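PDB 6KBH: cytochrome P450 monooxygenase from Rhodococcus sp. ECU0066, which probably inserts one oxygen atom from dioxygen into substrates at a haem, drawing electrons through its own FMN and 2Fe-2S cluster. Local coordinates for residues A139-F144 / Q392-N397; F144-L149 / A726-A731; V183-A188 / A278-A283. One frame throughout, in Å; residues are numbered along the deposited sequence.

Interaction 1 of 3, residues A139-F144 / Q392-N397; sequences ALMEPF and QCMGKN. With HEM (protoporphyrin IX containing Fe), chain C.
M394 reaches from the haem side of the contact across the ring of F144 to the turn at L140 and M141. Its CB sits 3.6 Å from the centroid of the F144 ring, 13° off the normal, a CH-pi contact over the middle of one face. CG lies between CE of M141, 4.1 Å away, and CBD of the haem. SD is 3.8 Å from haem CMD and only oblique to the F144 ring, a Met-aromatic contact at 4.9 Å. The bend at chi3 (80°) brings CE to 3.6 Å from CD2 of F144, beside O of L140, a carbonyl that accepts a hydrogen bond from W252. An unbranched, pliable methionine can follow such a path. This is the cysteine-ligand loop of the P450 fold, where C393 SG binds the haem iron at 2.3 Å just before helix 396-413. At its N-cap, G395 lays CA 3.8 Å from CE1 of F144; a side chain here would run into C3C of the haem. An alanine in place of F144 would probably leave M394 CB and CE without the ring they pack on and open a gap beside haem CAC, which lies at the ring's edge.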
# COMPACT_ATOMS: atom_id res chain seq x y z
N ALA A 139 14.87 -5.08 15.24
CA ALA A 139 14.38 -5.56 16.53
C ALA A 139 13.05 -4.91 16.90
O ALA A 139 12.15 -5.57 17.43
CB ALA A 139 15.42 -5.30 17.62
N LEU A 140 12.91 -3.61 16.64
CA LEU A 140 11.74 -2.86 17.06
C LEU A 140 10.68 -2.76 15.97
O LEU A 140 9.73 -1.97 16.12
CB LEU A 140 12.16 -1.46 17.51
CG LEU A 140 13.13 -1.42 18.70
CD1 LEU A 140 13.73 -0.03 18.87
CD2 LEU A 140 12.43 -1.87 19.97
N MET A 141 10.79 -3.54 14.90
CA MET A 141 9.92 -3.35 13.74
C MET A 141 8.52 -3.92 13.96
O MET A 141 7.53 -3.28 13.60
CB MET A 141 10.54 -3.99 12.50
CG MET A 141 9.63 -3.97 11.29
SD MET A 141 9.20 -2.30 10.74
CE MET A 141 10.72 -1.81 9.93
N GLU A 142 8.44 -5.11 14.56
CA GLU A 142 7.20 -5.90 14.54
C GLU A 142 5.93 -5.14 14.93
O GLU A 142 4.92 -5.31 14.23
CB GLU A 142 7.37 -7.13 15.44
CG GLU A 142 6.14 -8.04 15.47
CD GLU A 142 6.36 -9.31 16.27
OE1 GLU A 142 7.50 -9.54 16.72
OE2 GLU A 142 5.39 -10.07 16.46
N PRO A 143 5.89 -4.31 15.98
CA PRO A 143 4.64 -3.61 16.30
C PRO A 143 4.15 -2.69 15.19
O PRO A 143 2.96 -2.34 15.18
CB PRO A 143 4.98 -2.83 17.57
CG PRO A 143 6.17 -3.50 18.14
CD PRO A 143 6.94 -4.01 16.97
N PHE A 144 5.02 -2.29 14.26
CA PHE A 144 4.62 -1.40 13.18
C PHE A 144 3.98 -2.14 12.01
O PHE A 144 3.34 -1.50 11.17
CB PHE A 144 5.83 -0.61 12.67
CG PHE A 144 6.32 0.42 13.64
CD1 PHE A 144 5.61 1.59 13.84
CD2 PHE A 144 7.49 0.22 14.35
CE1 PHE A 144 6.06 2.53 14.73
CE2 PHE A 144 7.94 1.16 15.24
CZ PHE A 144 7.23 2.32 15.44
N GLN A 392 13.07 4.23 6.14
CA GLN A 392 11.69 4.53 5.79
C GLN A 392 10.79 4.45 7.02
O GLN A 392 10.93 3.54 7.85
CB GLN A 392 11.18 3.57 4.71
CG GLN A 392 9.91 4.07 4.03
CD GLN A 392 9.21 3.00 3.21
OE1 GLN A 392 9.26 1.81 3.55
NE2 GLN A 392 8.57 3.41 2.13
N CYS A 393 9.88 5.41 7.12
CA CYS A 393 8.99 5.58 8.27
C CYS A 393 8.40 4.25 8.72
O CYS A 393 7.71 3.57 7.95
CB CYS A 393 7.87 6.56 7.90
SG CYS A 393 6.72 6.93 9.23
N MET A 394 8.68 3.88 9.97
CA MET A 394 8.16 2.62 10.48
C MET A 394 6.67 2.70 10.76
O MET A 394 5.96 1.70 10.61
CB MET A 394 8.93 2.22 11.74
CG MET A 394 10.41 1.94 11.49
SD MET A 394 11.40 1.81 12.98
CE MET A 394 11.02 0.14 13.51
N GLY A 395 6.17 3.87 11.14
CA GLY A 395 4.76 4.02 11.45
C GLY A 395 3.93 4.47 10.28
O GLY A 395 2.85 5.04 10.46
N LYS A 396 4.43 4.23 9.06
CA LYS A 396 3.71 4.64 7.86
C LYS A 396 2.33 4.00 7.80
O LYS A 396 1.35 4.65 7.44
CB LYS A 396 4.52 4.32 6.61
CG LYS A 396 4.83 2.84 6.37
CD LYS A 396 5.47 2.65 5.01
CE LYS A 396 5.76 1.19 4.72
NZ LYS A 396 6.30 1.01 3.34
N ASN A 397 2.23 2.72 8.16
CA ASN A 397 0.93 2.06 8.15
C ASN A 397 0.07 2.47 9.34
O ASN A 397 -1.16 2.46 9.24
CB ASN A 397 1.11 0.54 8.12
CG ASN A 397 1.78 0.07 6.85
OD1 ASN A 397 1.13 -0.13 5.83
ND2 ASN A 397 3.10 -0.08 6.91
CHA HEM C . 11.28 8.10 9.86
CHB HEM C . 7.71 10.72 7.45
CHC HEM C . 4.07 9.06 10.91
CHD HEM C . 7.64 6.47 13.28
C1A HEM C . 10.39 8.92 9.03
C2A HEM C . 11.12 9.56 7.93
C3A HEM C . 10.13 10.28 7.26
C4A HEM C . 8.89 10.01 8.03
CMA HEM C . 10.31 11.13 6.04
CAA HEM C . 12.57 9.45 7.57
CBA HEM C . 12.86 8.59 6.38
CGA HEM C . 14.27 8.23 6.06
O1A HEM C . 15.06 9.00 6.68
O2A HEM C . 14.29 7.25 5.26
C1B HEM C . 6.39 10.54 8.14
C2B HEM C . 5.07 11.18 7.68
C3B HEM C . 3.94 10.65 8.77
C4B HEM C . 4.69 9.77 9.75
CMB HEM C . 4.86 12.09 6.52
CAB HEM C . 2.48 10.98 8.81
CBB HEM C . 1.69 10.78 7.57
C1C HEM C . 5.01 8.24 11.72
C2C HEM C . 4.29 7.61 12.81
C3C HEM C . 5.26 6.90 13.48
C4C HEM C . 6.47 7.15 12.72
CMC HEM C . 2.84 7.72 13.13
CAC HEM C . 5.05 6.04 14.69
CBC HEM C . 5.55 6.47 16.02
C1D HEM C . 8.80 6.79 12.45
C2D HEM C . 10.05 6.13 12.94
C3D HEM C . 11.20 6.64 11.87
C4D HEM C . 10.44 7.52 10.93
CMD HEM C . 10.19 5.23 14.12
CAD HEM C . 12.65 6.28 11.87
CBD HEM C . 12.97 4.93 11.31
CGD HEM C . 14.38 4.70 10.89
O1D HEM C . 14.93 5.81 10.75
O2D HEM C . 14.61 3.46 10.78
NA HEM C . 9.02 9.18 9.12
NB HEM C . 6.16 9.65 9.32
NC HEM C . 6.36 7.96 11.65
ND HEM C . 8.91 7.65 11.18
FE HEM C . 7.54 8.78 10.32

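Interaction 2 of 3, residues F144-L149 / A726-A731; sequences FTPAAL and AANIDA
OG1 of T145 is held twice, while the methyl of the same side chain faces A726 across the contact. The hydroxyl gives its proton to the carbonyl of E142 and accepts from N of A148 at 3.3 Å in a fairly straight bond (N-H...OG1 158°). That second bond caps the short, weakly bonded helix 146-149, whose backbone bond runs from L149 N to O of T145. Threonine suits this N-cap because OG1 stands between the backbone N and the carbonyl carbon (chi1 66°), the crowded position, leaving CG2 to approach A726 O at 4.2 Å. P146 suits the first turn that follows, where a backbone N-H is not needed for helix bonding.

From the other segment N728 does most of the touching. With chi1 at -152° its CG is roughly anti to the backbone N and directed at 144-149, and the amide lies alongside the chain from F144 to P146: ND2 lies 3.0 Å from O of F144 and 3.9 Å from CA of T145, while OD1 comes to 3.7 Å from CD of P146. N728 has a positive phi and is the C-prime residue of a Schellman motif closing helix 720-726, a conformation that asparagine accepts more readily than most residues. Nearby, D730 makes salt bridges with K396 and R400 of helix 396-413.

N728 belongs to the 2Fe-2S domain and T145 to the P450 part, on the proximal face where the cysteine ligand lies. The contact is small, one carboxamide lying against a backbone carbonyl and a proline ring, with a threonine methyl close by; its charged character comes from the D730 salt bridges beside it. This is consistent with the 2Fe-2S domain docking at the proximal face, as expected if electrons pass from cluster to haem.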
# COMPACT_ATOMS: atom_id res chain seq x y z
N PHE A 144 5.02 -2.29 14.26
CA PHE A 144 4.62 -1.40 13.18
C PHE A 144 3.98 -2.14 12.01
O PHE A 144 3.34 -1.50 11.17
CB PHE A 144 5.83 -0.61 12.67
CG PHE A 144 6.32 0.42 13.64
CD1 PHE A 144 5.61 1.59 13.84
CD2 PHE A 144 7.49 0.22 14.35
CE1 PHE A 144 6.06 2.53 14.73
CE2 PHE A 144 7.94 1.16 15.24
CZ PHE A 144 7.23 2.32 15.44
N THR A 145 4.13 -3.46 11.93
CA THR A 145 3.61 -4.21 10.80
C THR A 145 2.08 -4.14 10.79
O THR A 145 1.44 -3.99 11.84
CB THR A 145 4.06 -5.66 10.86
OG1 THR A 145 3.47 -6.31 12.00
CG2 THR A 145 5.58 -5.74 10.97
N PRO A 146 1.46 -4.23 9.60
CA PRO A 146 -0.01 -4.24 9.54
C PRO A 146 -0.65 -5.33 10.38
O PRO A 146 -1.74 -5.11 10.93
CB PRO A 146 -0.29 -4.43 8.05
CG PRO A 146 0.91 -3.87 7.36
CD PRO A 146 2.07 -4.18 8.26
N ALA A 147 -0.01 -6.49 10.52
CA ALA A 147 -0.56 -7.54 11.37
C ALA A 147 -0.59 -7.10 12.83
O ALA A 147 -1.58 -7.34 13.54
CB ALA A 147 0.26 -8.83 11.21
N ALA A 148 0.48 -6.45 13.30
CA ALA A 148 0.50 -5.99 14.69
C ALA A 148 -0.45 -4.82 14.90
O ALA A 148 -1.01 -4.68 15.99
CB ALA A 148 1.92 -5.60 15.09
N LEU A 149 -0.63 -3.98 13.89
CA LEU A 149 -1.50 -2.81 14.03
C LEU A 149 -2.97 -3.18 14.08
O LEU A 149 -3.79 -2.33 14.45
CB LEU A 149 -1.24 -1.84 12.88
CG LEU A 149 0.08 -1.06 12.90
CD1 LEU A 149 0.35 -0.42 11.55
CD2 LEU A 149 0.07 -0.01 14.00
N ALA A 726 7.49 -8.44 7.18
CA ALA A 726 8.22 -8.28 8.43
C ALA A 726 9.13 -7.06 8.39
O ALA A 726 9.38 -6.45 9.44
CB ALA A 726 9.04 -9.54 8.73
N ALA A 727 9.62 -6.69 7.21
CA ALA A 727 10.31 -5.43 7.02
C ALA A 727 9.36 -4.29 6.70
O ALA A 727 9.80 -3.19 6.36
CB ALA A 727 11.35 -5.56 5.90
N ASN A 728 8.06 -4.54 6.82
CA ASN A 728 7.00 -3.58 6.48
C ASN A 728 7.19 -2.99 5.08
O ASN A 728 7.03 -1.79 4.86
CB ASN A 728 6.85 -2.48 7.53
CG ASN A 728 5.43 -1.95 7.57
OD1 ASN A 728 4.65 -2.14 6.63
ND2 ASN A 728 5.07 -1.31 8.67
N ILE A 729 7.53 -3.83 4.15
CA ILE A 729 7.55 -3.46 2.74
C ILE A 729 6.16 -3.67 2.17
O ILE A 729 5.47 -4.63 2.53
CB ILE A 729 8.59 -4.29 1.99
CG1 ILE A 729 9.96 -3.99 2.57
CG2 ILE A 729 8.55 -4.03 0.47
CD1 ILE A 729 10.95 -4.97 2.16
N ASP A 730 5.74 -2.76 1.30
CA ASP A 730 4.39 -2.84 0.76
C ASP A 730 4.23 -4.09 -0.09
O ASP A 730 5.08 -4.41 -0.92
CB ASP A 730 4.08 -1.59 -0.06
CG ASP A 730 3.80 -0.38 0.82
OD1 ASP A 730 3.85 -0.53 2.05
OD2 ASP A 730 3.53 0.71 0.27
N ALA A 731 3.13 -4.81 0.14
CA ALA A 731 2.84 -6.04 -0.59
C ALA A 731 1.36 -6.34 -0.44
O ALA A 731 0.78 -6.09 0.61
CB ALA A 731 3.68 -7.21 -0.07

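Interaction 3 of 3, residues V183-A188 / A278-A283; sequences VPLTVA and AGIVAA. With HEM (protoporphyrin IX containing Fe), chain C.
A188 and I280 meet in the apolar part of this contact, where their CA atoms are 5.7 Å apart. The methyl CB of A188 touches both I280 CG2 and A283 CB, each 3.7 Å away. Alanine suits A188 and A283, where a longer side chain would push the two segments apart. In I280, chi1 (62°) leaves CG2 anti to the carbonyl carbon, and this is the branch that meets A188; CD1 of I280 lies 4.4 Å from CD1 of L185. P184 adds a looser touch, its CB 4.1 Å from O of A283. Helix 269-281 and helix 284-300 together correspond to the long central helix of P450s that passes over the distal side of the haem; A282 and A283 begin its (A/G)Gx(D/E)T(T/S) signature, with alanine in the usual glycine place. Helix 183-192 packs on it as the E helix does in the core bundle, also covered by helices 153-164 and 396-413. Among the polar groups, the carbonyls of A282 and A283 accept from the hydroxyls (OG1) of T286 and T287. Toward the haem, CB of A283 lies 3.5 Å from CMC, and CB of A282 is 3.8 Å from CHD.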
# COMPACT_ATOMS: atom_id res chain seq x y z
N VAL A 183 -6.03 13.97 17.84
CA VAL A 183 -6.20 12.52 17.75
C VAL A 183 -4.88 11.78 17.49
O VAL A 183 -4.61 10.79 18.18
CB VAL A 183 -7.28 12.17 16.72
CG1 VAL A 183 -7.50 10.67 16.68
CG2 VAL A 183 -8.58 12.88 17.04
N PRO A 184 -4.04 12.20 16.53
CA PRO A 184 -2.78 11.46 16.33
C PRO A 184 -1.89 11.42 17.56
O PRO A 184 -1.10 10.47 17.70
CB PRO A 184 -2.12 12.21 15.17
CG PRO A 184 -3.26 12.81 14.43
CD PRO A 184 -4.23 13.22 15.49
N LEU A 185 -2.00 12.40 18.44
CA LEU A 185 -1.19 12.39 19.66
C LEU A 185 -1.65 11.28 20.60
O LEU A 185 -0.83 10.56 21.17
CB LEU A 185 -1.26 13.75 20.34
CG LEU A 185 -0.48 13.92 21.65
CD1 LEU A 185 0.99 13.61 21.44
CD2 LEU A 185 -0.67 15.33 22.18
N THR A 186 -2.97 11.13 20.77
CA THR A 186 -3.49 10.13 21.70
C THR A 186 -3.21 8.71 21.23
O THR A 186 -2.76 7.87 22.01
CB THR A 186 -5.00 10.33 21.92
OG1 THR A 186 -5.67 10.35 20.65
CG2 THR A 186 -5.28 11.62 22.68
N VAL A 187 -3.46 8.42 19.95
CA VAL A 187 -3.24 7.06 19.48
C VAL A 187 -1.76 6.72 19.51
O VAL A 187 -1.38 5.56 19.72
CB VAL A 187 -3.84 6.84 18.07
CG1 VAL A 187 -5.22 7.46 17.96
CG2 VAL A 187 -2.91 7.34 17.01
N ALA A 188 -0.89 7.72 19.32
CA ALA A 188 0.53 7.47 19.48
C ALA A 188 0.83 7.04 20.91
O ALA A 188 1.57 6.07 21.13
CB ALA A 188 1.34 8.71 19.11
N ALA A 278 11.07 10.04 21.25
CA ALA A 278 11.22 9.80 19.82
C ALA A 278 9.94 9.24 19.22
O ALA A 278 9.57 9.58 18.09
CB ALA A 278 12.39 8.85 19.57
N GLY A 279 9.22 8.43 20.00
CA GLY A 279 8.03 7.77 19.47
C GLY A 279 6.94 8.73 19.06
O GLY A 279 6.41 8.65 17.95
N ILE A 280 6.57 9.66 19.95
CA ILE A 280 5.40 10.49 19.70
C ILE A 280 5.73 11.84 19.07
O ILE A 280 4.80 12.58 18.71
CB ILE A 280 4.56 10.69 20.98
CG1 ILE A 280 5.36 11.41 22.06
CG2 ILE A 280 4.06 9.35 21.50
CD1 ILE A 280 4.53 11.72 23.29
N VAL A 281 7.01 12.19 18.92
CA VAL A 281 7.33 13.34 18.08
C VAL A 281 7.41 12.91 16.62
O VAL A 281 7.15 13.72 15.72
CB VAL A 281 8.62 14.04 18.53
CG1 VAL A 281 8.58 14.34 20.02
CG2 VAL A 281 9.86 13.23 18.16
N ALA A 282 7.75 11.65 16.36
CA ALA A 282 7.71 11.13 15.00
C ALA A 282 6.28 10.92 14.52
O ALA A 282 6.06 10.78 13.31
CB ALA A 282 8.49 9.83 14.90
N ALA A 283 5.31 10.91 15.43
CA ALA A 283 3.96 10.48 15.14
C ALA A 283 2.92 11.59 15.15
O ALA A 283 1.90 11.46 14.47
CB ALA A 283 3.52 9.41 16.15
CHA HEM C . 11.28 8.10 9.86
CHB HEM C . 7.71 10.72 7.45
CHC HEM C . 4.07 9.06 10.91
CHD HEM C . 7.64 6.47 13.28
C1A HEM C . 10.39 8.92 9.03
C2A HEM C . 11.12 9.56 7.93
C3A HEM C . 10.13 10.28 7.26
C4A HEM C . 8.89 10.01 8.03
CMA HEM C . 10.31 11.13 6.04
CAA HEM C . 12.57 9.45 7.57
CBA HEM C . 12.86 8.59 6.38
CGA HEM C . 14.27 8.23 6.06
O1A HEM C . 15.06 9.00 6.68
O2A HEM C . 14.29 7.25 5.26
C1B HEM C . 6.39 10.54 8.14
C2B HEM C . 5.07 11.18 7.68
C3B HEM C . 3.94 10.65 8.77
C4B HEM C . 4.69 9.77 9.75
CMB HEM C . 4.86 12.09 6.52
CAB HEM C . 2.48 10.98 8.81
CBB HEM C . 1.69 10.78 7.57
C1C HEM C . 5.01 8.24 11.72
C2C HEM C . 4.29 7.61 12.81
C3C HEM C . 5.26 6.90 13.48
C4C HEM C . 6.47 7.15 12.72
CMC HEM C . 2.84 7.72 13.13
CAC HEM C . 5.05 6.04 14.69
CBC HEM C . 5.55 6.47 16.02
C1D HEM C . 8.80 6.79 12.45
C2D HEM C . 10.05 6.13 12.94
C3D HEM C . 11.20 6.64 11.87
C4D HEM C . 10.44 7.52 10.93
CMD HEM C . 10.19 5.23 14.12
CAD HEM C . 12.65 6.28 11.87
CBD HEM C . 12.97 4.93 11.31
CGD HEM C . 14.38 4.70 10.89
O1D HEM C . 14.93 5.81 10.75
O2D HEM C . 14.61 3.46 10.78
NA HEM C . 9.02 9.18 9.12
NB HEM C . 6.16 9.65 9.32
NC HEM C . 6.36 7.96 11.65
ND HEM C . 8.91 7.65 11.18
FE HEM C . 7.54 8.78 10.32

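How the interactions relate
From the N terminus, the chain first supplies 139-149, which serves interactions 1 and 2 and shares F144 between them. Residues 183-188 follow and pair with 278-283, so interaction 3 closes a largely helical loop nested inside the loops of both others. Interaction 1 closes next, at 392-397, joining the turn after helix 133-139 to the cysteine-ligand loop. Interaction 2 waits until 726-731, and its loop crosses that of interaction 1. These two also touch, by a salt bridge among other pairs. Interactions 1 and 3 flank the haem on its proximal and distal sides, about 13 Å apart between centres, while interaction 2 ties the 2Fe-2S domain to the proximal face.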